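Local coordinates for leucine aminopeptidase (Legionella pneumophila, PDB 5GNE), which probably acts as a zinc-dependent aminopeptidase of peptidase family M28, releasing residues from the N-terminal ends of peptides, at residues A[119-124]-A[138-143]; A[162-167]-A[235-240]; A[168-173]-A[190-195]. All coordinates share one frame; numbering follows the deposited sequence.

How the contacts relate
The three contacts run from the helical layer into the two-zinc site of the M28 fold. In contact 1 two helices meet in a partly buried contact; Leu121 there lies about 12 Å, side chain to metal, from the nearer zinc ion. Its second helix rests on contact 3, with Ala138 O 3.5 Å from Val173 CG2. Contact 3 is nested in the chain loop that contact 2 closes, their centres about 6 Å apart. Thr164 OG1 lies 2.7 Å from Gln170 O, and Glu239 N lies 2.8 Å from Asp193 OD2, both probable hydrogen bonds. Contact 3 supplies His191 to one zinc ion and contact 2 supplies Glu239 to the other; Asp204, Asp266 and His344 complete the centre.

Contact 1: residues A[119-124]-A[138-143]; sequences QHLTSY and AQWFKQ
His120 and Trp140 lay their rings over one another in an offset stack, the imidazole above the five-membered ring of the indole with centroids 3.7 Å apart and planes 23° from parallel. His120 CD2 sits over the middle of the indole, 3.1 Å from Trp140 CE2, while His120 NE2 comes to 3.0 Å from Trp140 NE1; the approach is through the ring faces and its angle is too poor for a hydrogen bond. Each residue turns its ring carbon CG away from its own backbone N (chi1 180° for His120 and -175° for Trp140), and the two side chains slide past each other in opposite directions. Their helices, 111-123 and 132-151, are consecutive in the chain and part of the helical layer beside the mixed sheet of the M28 fold. Leu121 reaches the six-membered part of the indole obliquely, CD2 being 3.8 Å from Trp140 CE3. Leu121 also packs on Ser206 and Ile209 of helix 202-221, and Trp140 on Leu213 of the same helix. His120 NE2 donates a weak hydrogen bond to Tyr124 OH, 3.1 Å long, and that same hydroxyl lies 3.8 Å from Trp140 CB.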
loop_
_atom_site.group_PDB
_atom_site.type_symbol
_atom_site.label_atom_id
_atom_site.label_comp_id
_atom_site.label_asym_id
_atom_site.label_seq_id
_atom_site.Cartn_x
_atom_site.Cartn_y
_atom_site.Cartn_z
ATOM N N GLN A 119 -11.299 -11.800 8.906
ATOM C CA GLN A 119 -11.242 -12.965 9.780
ATOM C C GLN A 119 -10.219 -13.972 9.269
ATOM O O GLN A 119 -9.478 -14.543 10.056
ATOM C CB GLN A 119 -12.617 -13.638 9.898
ATOM C CG GLN A 119 -13.648 -12.833 10.656
ATOM C CD GLN A 119 -14.997 -13.519 10.688
ATOM O OE1 GLN A 119 -15.589 -13.804 9.642
ATOM N NE2 GLN A 119 -15.487 -13.802 11.895
ATOM N N HIS A 120 -10.134 -14.156 7.954
ATOM C CA HIS A 120 -9.188 -15.130 7.432
ATOM C C HIS A 120 -7.733 -14.682 7.624
ATOM O O HIS A 120 -6.918 -15.449 8.141
ATOM C CB HIS A 120 -9.457 -15.415 5.957
ATOM C CG HIS A 120 -8.510 -16.411 5.357
ATOM N ND1 HIS A 120 -8.604 -17.769 5.585
ATOM C CD2 HIS A 120 -7.424 -16.238 4.560
ATOM C CE1 HIS A 120 -7.628 -18.391 4.944
ATOM N NE2 HIS A 120 -6.903 -17.485 4.309
ATOM N N LEU A 121 -7.413 -13.453 7.233
ATOM C CA LEU A 121 -6.022 -12.980 7.273
ATOM C C LEU A 121 -5.510 -12.864 8.700
ATOM O O LEU A 121 -4.328 -13.077 8.983
ATOM C CB LEU A 121 -5.874 -11.622 6.582
ATOM C CG LEU A 121 -6.197 -11.642 5.091
ATOM C CD1 LEU A 121 -6.183 -10.233 4.517
ATOM C CD2 LEU A 121 -5.241 -12.581 4.352
ATOM N N THR A 122 -6.407 -12.445 9.579
ATOM C CA THR A 122 -6.055 -12.217 10.955
ATOM C C THR A 122 -5.994 -13.532 11.750
ATOM O O THR A 122 -5.546 -13.548 12.894
ATOM C CB THR A 122 -7.053 -11.252 11.591
ATOM O OG1 THR A 122 -6.405 -10.550 12.651
ATOM C CG2 THR A 122 -8.268 -12.012 12.137
ATOM N N SER A 123 -6.437 -14.632 11.143
ATOM C CA SER A 123 -6.373 -15.924 11.816
ATOM C C SER A 123 -4.966 -16.525 11.694
ATOM O O SER A 123 -4.594 -17.396 12.478
ATOM C CB SER A 123 -7.430 -16.888 11.272
ATOM O OG SER A 123 -7.023 -17.469 10.047
ATOM N N TYR A 124 -4.194 -16.083 10.700
ATOM C CA TYR A 124 -2.779 -16.475 10.604
ATOM C C TYR A 124 -2.021 -16.017 11.839
ATOM O O TYR A 124 -2.315 -14.959 12.397
ATOM C CB TYR A 124 -2.102 -15.875 9.370
ATOM C CG TYR A 124 -2.578 -16.395 8.035
ATOM C CD1 TYR A 124 -2.230 -17.671 7.591
ATOM C CD2 TYR A 124 -3.348 -15.592 7.200
ATOM C CE1 TYR A 124 -2.654 -18.132 6.350
ATOM C CE2 TYR A 124 -3.776 -16.039 5.967
ATOM C CZ TYR A 124 -3.427 -17.304 5.541
ATOM O OH TYR A 124 -3.860 -17.742 4.305
ATOM N N ALA A 138 -0.179 -14.564 0.655
ATOM C CA ALA A 138 -0.027 -14.067 -0.703
ATOM C C ALA A 138 -0.707 -15.020 -1.674
ATOM O O ALA A 138 -1.460 -14.591 -2.545
ATOM C CB ALA A 138 1.438 -13.886 -1.051
ATOM N N GLN A 139 -0.457 -16.316 -1.517
ATOM C CA GLN A 139 -1.079 -17.305 -2.403
ATOM C C GLN A 139 -2.587 -17.272 -2.298
ATOM O O GLN A 139 -3.291 -17.368 -3.301
ATOM C CB GLN A 139 -0.561 -18.714 -2.116
ATOM C CG GLN A 139 0.912 -18.836 -2.391
ATOM C CD GLN A 139 1.499 -20.127 -1.910
ATOM O OE1 GLN A 139 1.121 -20.648 -0.862
ATOM N NE2 GLN A 139 2.440 -20.662 -2.677
ATOM N N TRP A 140 -3.073 -17.163 -1.073
ATOM C CA TRP A 140 -4.497 -17.007 -0.816
ATOM C C TRP A 140 -5.108 -15.853 -1.629
ATOM O O TRP A 140 -6.113 -16.014 -2.325
ATOM C CB TRP A 140 -4.728 -16.811 0.681
ATOM C CG TRP A 140 -6.161 -16.766 1.047
ATOM C CD1 TRP A 140 -6.995 -17.836 1.229
ATOM C CD2 TRP A 140 -6.945 -15.597 1.300
ATOM N NE1 TRP A 140 -8.246 -17.403 1.574
ATOM C CE2 TRP A 140 -8.251 -16.034 1.617
ATOM C CE3 TRP A 140 -6.674 -14.222 1.286
ATOM C CZ2 TRP A 140 -9.285 -15.148 1.923
ATOM C CZ3 TRP A 140 -7.707 -13.337 1.582
ATOM C CH2 TRP A 140 -8.997 -13.805 1.894
ATOM N N PHE A 141 -4.489 -14.687 -1.524
ATOM C CA PHE A 141 -4.975 -13.499 -2.191
ATOM C C PHE A 141 -5.114 -13.724 -3.683
ATOM O O PHE A 141 -6.150 -13.406 -4.270
ATOM C CB PHE A 141 -4.023 -12.325 -1.923
ATOM C CG PHE A 141 -4.405 -11.054 -2.619
ATOM C CD1 PHE A 141 -3.926 -10.778 -3.895
ATOM C CD2 PHE A 141 -5.212 -10.125 -1.986
ATOM C CE1 PHE A 141 -4.265 -9.611 -4.549
ATOM C CE2 PHE A 141 -5.554 -8.940 -2.608
ATOM C CZ PHE A 141 -5.080 -8.677 -3.906
ATOM N N LYS A 142 -4.082 -14.321 -4.282
ATOM C CA LYS A 142 -4.058 -14.558 -5.727
ATOM C C LYS A 142 -5.240 -15.429 -6.107
ATOM O O LYS A 142 -5.955 -15.169 -7.074
ATOM C CB LYS A 142 -2.745 -15.218 -6.165
ATOM C CG LYS A 142 -2.546 -15.180 -7.686
ATOM C CD LYS A 142 -1.469 -16.133 -8.193
ATOM C CE LYS A 142 -1.348 -16.047 -9.710
ATOM N NZ LYS A 142 -2.459 -16.776 -10.403
ATOM N N GLN A 143 -5.420 -16.481 -5.338
ATOM C CA GLN A 143 -6.478 -17.436 -5.604
ATOM C C GLN A 143 -7.863 -16.822 -5.390
ATOM O O GLN A 143 -8.802 -17.159 -6.115
ATOM C CB GLN A 143 -6.258 -18.672 -4.741
ATOM C CG GLN A 143 -7.477 -19.481 -4.463
ATOM C CD GLN A 143 -7.194 -20.501 -3.398
ATOM O OE1 GLN A 143 -6.400 -21.418 -3.603
ATOM N NE2 GLN A 143 -7.799 -20.322 -2.227
#

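Contact 2: residues A[162-167]-A[235-240]. With ZN (zinc ion), chain C.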
loop_
_atom_site.group_PDB
_atom_site.type_symbol
_atom_site.label_atom_id
_atom_site.label_comp_id
_atom_site.label_asym_id
_atom_site.label_seq_id
_atom_site.Cartn_x
_atom_site.Cartn_y
_atom_site.Cartn_z
ATOM N N VAL A 162 4.984 -11.270 -8.250
ATOM C CA VAL A 162 6.209 -10.537 -8.482
ATOM C C VAL A 162 7.179 -10.812 -7.332
ATOM O O VAL A 162 6.911 -10.464 -6.194
ATOM C CB VAL A 162 5.963 -9.045 -8.620
ATOM C CG1 VAL A 162 7.304 -8.302 -8.663
ATOM C CG2 VAL A 162 5.140 -8.769 -9.893
ATOM N N LYS A 163 8.270 -11.495 -7.660
ATOM C CA LYS A 163 9.303 -11.927 -6.733
ATOM C C LYS A 163 9.795 -10.768 -5.884
ATOM O O LYS A 163 10.023 -9.681 -6.394
ATOM C CB LYS A 163 10.479 -12.485 -7.553
ATOM C CG LYS A 163 11.085 -13.799 -7.129
ATOM C CD LYS A 163 12.156 -14.223 -8.155
ATOM C CE LYS A 163 11.527 -14.586 -9.519
ATOM N NZ LYS A 163 12.427 -15.316 -10.482
ATOM N N THR A 164 9.994 -11.001 -4.594
ATOM C CA THR A 164 10.519 -9.946 -3.729
ATOM C C THR A 164 12.031 -10.095 -3.694
ATOM O O THR A 164 12.640 -10.295 -2.648
ATOM C CB THR A 164 9.879 -9.982 -2.311
ATOM O OG1 THR A 164 8.457 -9.965 -2.454
ATOM C CG2 THR A 164 10.266 -8.738 -1.494
ATOM N N GLY A 165 12.622 -9.965 -4.878
ATOM C CA GLY A 165 14.039 -10.199 -5.070
ATOM C C GLY A 165 14.428 -11.562 -4.536
ATOM O O GLY A 165 13.696 -12.541 -4.676
ATOM N N ASN A 166 15.587 -11.622 -3.902
ATOM C CA ASN A 166 16.039 -12.899 -3.358
ATOM C C ASN A 166 16.108 -12.810 -1.851
ATOM O O ASN A 166 16.650 -13.685 -1.195
ATOM C CB ASN A 166 17.402 -13.303 -3.937
ATOM C CG ASN A 166 17.287 -13.996 -5.292
ATOM O OD1 ASN A 166 16.349 -14.755 -5.544
ATOM N ND2 ASN A 166 18.254 -13.743 -6.164
ATOM N N LYS A 167 15.521 -11.755 -1.306
ATOM C CA LYS A 167 15.631 -11.518 0.123
ATOM C C LYS A 167 14.484 -12.087 0.926
ATOM O O LYS A 167 14.661 -12.397 2.099
ATOM C CB LYS A 167 15.759 -10.014 0.392
ATOM C CG LYS A 167 16.648 -9.319 -0.623
ATOM C CD LYS A 167 16.812 -7.843 -0.336
ATOM C CE LYS A 167 18.193 -7.541 0.249
ATOM N NZ LYS A 167 18.413 -6.078 0.557
ATOM N N TYR A 235 1.034 -6.051 -1.819
ATOM C CA TYR A 235 2.474 -5.906 -1.652
ATOM C C TYR A 235 3.027 -6.841 -0.597
ATOM O O TYR A 235 2.519 -6.916 0.527
ATOM C CB TYR A 235 2.852 -4.459 -1.269
ATOM C CG TYR A 235 2.291 -3.403 -2.197
ATOM C CD1 TYR A 235 2.724 -3.322 -3.507
ATOM C CD2 TYR A 235 1.309 -2.512 -1.773
ATOM C CE1 TYR A 235 2.218 -2.359 -4.375
ATOM C CE2 TYR A 235 0.802 -1.545 -2.637
ATOM C CZ TYR A 235 1.263 -1.468 -3.932
ATOM O OH TYR A 235 0.762 -0.515 -4.793
ATOM N N ALA A 236 4.104 -7.529 -0.951
ATOM C CA ALA A 236 4.880 -8.271 0.038
ATOM C C ALA A 236 5.749 -7.300 0.841
ATOM O O ALA A 236 6.009 -6.200 0.402
ATOM C CB ALA A 236 5.741 -9.295 -0.649
ATOM N N ALA A 237 6.181 -7.725 2.020
ATOM C CA ALA A 237 7.311 -7.124 2.713
ATOM C C ALA A 237 7.277 -5.607 2.896
ATOM O O ALA A 237 8.339 -4.946 2.928
ATOM C CB ALA A 237 8.598 -7.506 1.952
ATOM N N GLU A 238 6.088 -5.039 3.045
ATOM C CA GLU A 238 6.022 -3.601 3.306
ATOM C C GLU A 238 6.713 -3.268 4.628
ATOM O O GLU A 238 7.269 -2.189 4.798
ATOM C CB GLU A 238 4.581 -3.116 3.303
ATOM C CG GLU A 238 4.407 -1.614 3.485
ATOM C CD GLU A 238 4.295 -1.203 4.952
ATOM O OE1 GLU A 238 4.240 -2.099 5.832
ATOM O OE2 GLU A 238 4.258 0.017 5.227
ATOM N N GLU A 239 6.697 -4.226 5.546
ATOM C CA GLU A 239 7.286 -4.047 6.867
ATOM C C GLU A 239 8.796 -4.217 6.819
ATOM O O GLU A 239 9.461 -4.156 7.841
ATOM C CB GLU A 239 6.629 -5.008 7.884
ATOM C CG GLU A 239 5.097 -4.731 8.133
ATOM C CD GLU A 239 4.856 -3.416 8.861
ATOM O OE1 GLU A 239 5.866 -2.721 9.111
ATOM O OE2 GLU A 239 3.684 -3.077 9.200
ATOM N N ARG A 240 9.336 -4.383 5.618
ATOM C CA ARG A 240 10.794 -4.480 5.404
ATOM C C ARG A 240 11.281 -3.349 4.501
ATOM O O ARG A 240 11.826 -3.587 3.424
ATOM C CB ARG A 240 11.159 -5.851 4.781
ATOM C CG ARG A 240 10.404 -7.026 5.433
ATOM C CD ARG A 240 10.892 -7.297 6.870
ATOM N NE ARG A 240 10.126 -8.381 7.457
ATOM C CZ ARG A 240 10.482 -9.115 8.510
ATOM N NH1 ARG A 240 11.647 -8.929 9.116
ATOM N NH2 ARG A 240 9.666 -10.077 8.928
HETATM ZN ZN ZN C . 3.247 -0.772 9.154
HETATM O O HOH W 1 3.121 0.989 8.094
#
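Thr164 meets the chain at Ala236 and Ala237 with both branches of its side chain. The hydroxyl stands close over one methyl, Thr164 OG1 to Ala236 CB being 3.3 Å, and the methyl branch touches the next, Thr164 CG2 to Ala237 CB being 4.0 Å. With chi1 at -53°, OG1 lies opposite the carbonyl carbon and CG2 opposite the backbone N, which spreads the two branches over successive alanines. The hydroxyl is hydrogen-bonded not to these alanines but to Gln170 O. Thr164, on the edge strand 157-164, is the centre of an inverse gamma turn, while residues 235-240 leave the sheet after strand 230-235. Strand 170-177 runs between the two and ties them together: Ser172 OG takes the N-H of Ala236 and Gln170 OE1 that of Ala237.

Ala237 then opens a type I beta turn, closed by Arg240 N to Ala237 O at 2.9 Å. Its central residues are Glu238 and Glu239, of which Glu239 binds zinc here: OE2 lies 2.4 Å from the ion, alongside Asp204 and His344. Glu238 does not bond that metal directly. Its OE2 accepts a 3.2 Å hydrogen bond from a water that is itself 2.1 Å from the zinc ion. Because the Thr164 hydroxyl is engaged by Gln170 O and meets Ala236 only by van der Waals contact, the two segments probably fit by shape rather than by polar pairing behind the glutamate turn.

Contact 3: residues A[168-173]-A[190-195]; sequences FIQPSV and AHIDTL. With ZN (zinc ion), chain D.
The chain turns a corner at Ile169, and Gln170 beyond it faces the loop that follows strand 185-191, with the CA atoms of Gln170 and Asp193 8.4 Å apart. Gln170 carries the contact alone from its side. Its chain is stretched out, CG opposite the backbone N (chi1 177°), and brings the amide across the loop: Gln170 OE1 lies 3.2 Å from Asp193 CB and Gln170 NE2 3.4 Å from Ile192 CG2. The amide is thus pressed against carbon atoms, its plane turned 79° from that of the Asp193 carboxylate. Its polar atoms are satisfied elsewhere, NE2 by the carbonyls of Gly134 and Arg127 and OE1 by Ala237.

The zinc ligand His191 ends strand 185-191 in the mixed sheet of the M28 fold, and the loop carrying Asp193 follows it. His191 NE2 binds a zinc ion at 2.3 Å, together with Asp204 and Asp266, while the other ring nitrogen, His191 ND1, donates to Asp193 OD1 at 2.7 Å. That bond meets the syn side of the carboxylate but 33° out of its plane; with the zinc bond at NE2 it probably restrains the ring. The second carboxylate oxygen, OD2, is held by Glu239, placing Asp193 probably in the second shell of the metal site.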
loop_
_atom_site.group_PDB
_atom_site.type_symbol
_atom_site.label_atom_id
_atom_site.label_comp_id
_atom_site.label_asym_id
_atom_site.label_seq_id
_atom_site.Cartn_x
_atom_site.Cartn_y
_atom_site.Cartn_z
ATOM N N PHE A 168 13.305 -12.188 0.316
ATOM C CA PHE A 168 12.106 -12.617 1.049
ATOM C C PHE A 168 11.242 -13.612 0.285
ATOM O O PHE A 168 10.863 -13.366 -0.856
ATOM C CB PHE A 168 11.286 -11.389 1.441
ATOM C CG PHE A 168 11.964 -10.505 2.453
ATOM C CD1 PHE A 168 12.026 -10.876 3.791
ATOM C CD2 PHE A 168 12.601 -9.339 2.062
ATOM C CE1 PHE A 168 12.663 -10.056 4.737
ATOM C CE2 PHE A 168 13.245 -8.522 2.998
ATOM C CZ PHE A 168 13.277 -8.879 4.332
ATOM N N ILE A 169 10.909 -14.728 0.927
ATOM C CA ILE A 169 10.130 -15.772 0.264
ATOM C C ILE A 169 8.699 -15.341 -0.078
ATOM O O ILE A 169 8.067 -15.911 -0.956
ATOM C CB ILE A 169 10.090 -17.075 1.108
ATOM C CG1 ILE A 169 9.637 -16.802 2.539
ATOM C CG2 ILE A 169 11.446 -17.752 1.123
ATOM C CD1 ILE A 169 9.344 -18.070 3.330
ATOM N N GLN A 170 8.179 -14.342 0.613
ATOM C CA GLN A 170 6.828 -13.872 0.324
ATOM C C GLN A 170 6.809 -12.999 -0.935
ATOM O O GLN A 170 7.484 -11.979 -0.999
ATOM C CB GLN A 170 6.282 -13.099 1.528
ATOM C CG GLN A 170 4.910 -12.498 1.334
ATOM C CD GLN A 170 4.562 -11.545 2.451
ATOM O OE1 GLN A 170 5.201 -10.513 2.617
ATOM N NE2 GLN A 170 3.561 -11.887 3.228
ATOM N N PRO A 171 6.020 -13.389 -1.944
ATOM C CA PRO A 171 5.961 -12.581 -3.164
ATOM C C PRO A 171 4.848 -11.550 -3.090
ATOM O O PRO A 171 3.924 -11.699 -2.274
ATOM C CB PRO A 171 5.633 -13.611 -4.241
ATOM C CG PRO A 171 4.764 -14.554 -3.531
ATOM C CD PRO A 171 5.232 -14.621 -2.086
ATOM N N SER A 172 4.916 -10.537 -3.944
ATOM C CA SER A 172 3.788 -9.645 -4.132
ATOM C C SER A 172 2.806 -10.285 -5.110
ATOM O O SER A 172 3.193 -11.145 -5.895
ATOM C CB SER A 172 4.279 -8.304 -4.675
ATOM O OG SER A 172 4.935 -7.588 -3.659
ATOM N N VAL A 173 1.567 -9.809 -5.132
ATOM C CA VAL A 173 0.599 -10.306 -6.089
ATOM C C VAL A 173 -0.050 -9.160 -6.831
ATOM O O VAL A 173 -0.656 -8.276 -6.221
ATOM C CB VAL A 173 -0.491 -11.119 -5.401
ATOM C CG1 VAL A 173 -1.488 -11.640 -6.438
ATOM C CG2 VAL A 173 0.117 -12.255 -4.570
ATOM N N ALA A 190 -2.452 -2.579 -1.418
ATOM C CA ALA A 190 -2.404 -2.686 0.036
ATOM C C ALA A 190 -1.304 -3.678 0.337
ATOM O O ALA A 190 -0.961 -4.471 -0.523
ATOM C CB ALA A 190 -3.754 -3.161 0.590
ATOM N N HIS A 191 -0.722 -3.654 1.517
ATOM C CA HIS A 191 0.311 -4.636 1.799
ATOM C C HIS A 191 -0.214 -5.787 2.648
ATOM O O HIS A 191 -1.038 -5.584 3.536
ATOM C CB HIS A 191 1.534 -3.981 2.442
ATOM C CG HIS A 191 1.382 -3.584 3.880
ATOM N ND1 HIS A 191 1.695 -4.442 4.914
ATOM C CD2 HIS A 191 1.081 -2.398 4.454
ATOM C CE1 HIS A 191 1.533 -3.819 6.072
ATOM N NE2 HIS A 191 1.165 -2.578 5.826
ATOM N N ILE A 192 0.222 -6.997 2.294
ATOM C CA ILE A 192 -0.288 -8.248 2.857
ATOM C C ILE A 192 0.460 -8.674 4.113
ATOM O O ILE A 192 -0.020 -9.497 4.884
ATOM C CB ILE A 192 -0.175 -9.393 1.827
ATOM C CG1 ILE A 192 -1.035 -10.602 2.214
ATOM C CG2 ILE A 192 1.265 -9.842 1.696
ATOM C CD1 ILE A 192 -2.488 -10.455 1.919
ATOM N N ASP A 193 1.642 -8.114 4.313
ATOM C CA ASP A 193 2.570 -8.668 5.279
ATOM C C ASP A 193 2.412 -8.042 6.647
ATOM O O ASP A 193 1.655 -7.081 6.832
ATOM C CB ASP A 193 4.004 -8.492 4.793
ATOM C CG ASP A 193 4.458 -7.081 4.909
ATOM O OD1 ASP A 193 3.678 -6.243 4.420
ATOM O OD2 ASP A 193 5.540 -6.797 5.492
ATOM N N THR A 194 3.090 -8.646 7.614
ATOM C CA THR A 194 3.189 -8.101 8.957
ATOM C C THR A 194 4.576 -8.376 9.533
ATOM O O THR A 194 5.373 -9.048 8.894
ATOM C CB THR A 194 2.119 -8.714 9.851
ATOM O OG1 THR A 194 2.061 -7.990 11.089
ATOM C CG2 THR A 194 2.484 -10.141 10.125
ATOM N N LEU A 195 4.849 -7.933 10.759
ATOM C CA LEU A 195 6.079 -8.350 11.447
ATOM C C LEU A 195 6.063 -9.825 11.859
ATOM O O LEU A 195 5.066 -10.518 11.698
ATOM C CB LEU A 195 6.341 -7.490 12.684
ATOM C CG LEU A 195 6.717 -6.034 12.393
ATOM C CD1 LEU A 195 7.008 -5.322 13.704
ATOM C CD2 LEU A 195 7.901 -5.935 11.435
HETATM ZN ZN ZN D . 0.874 -0.635 7.001
#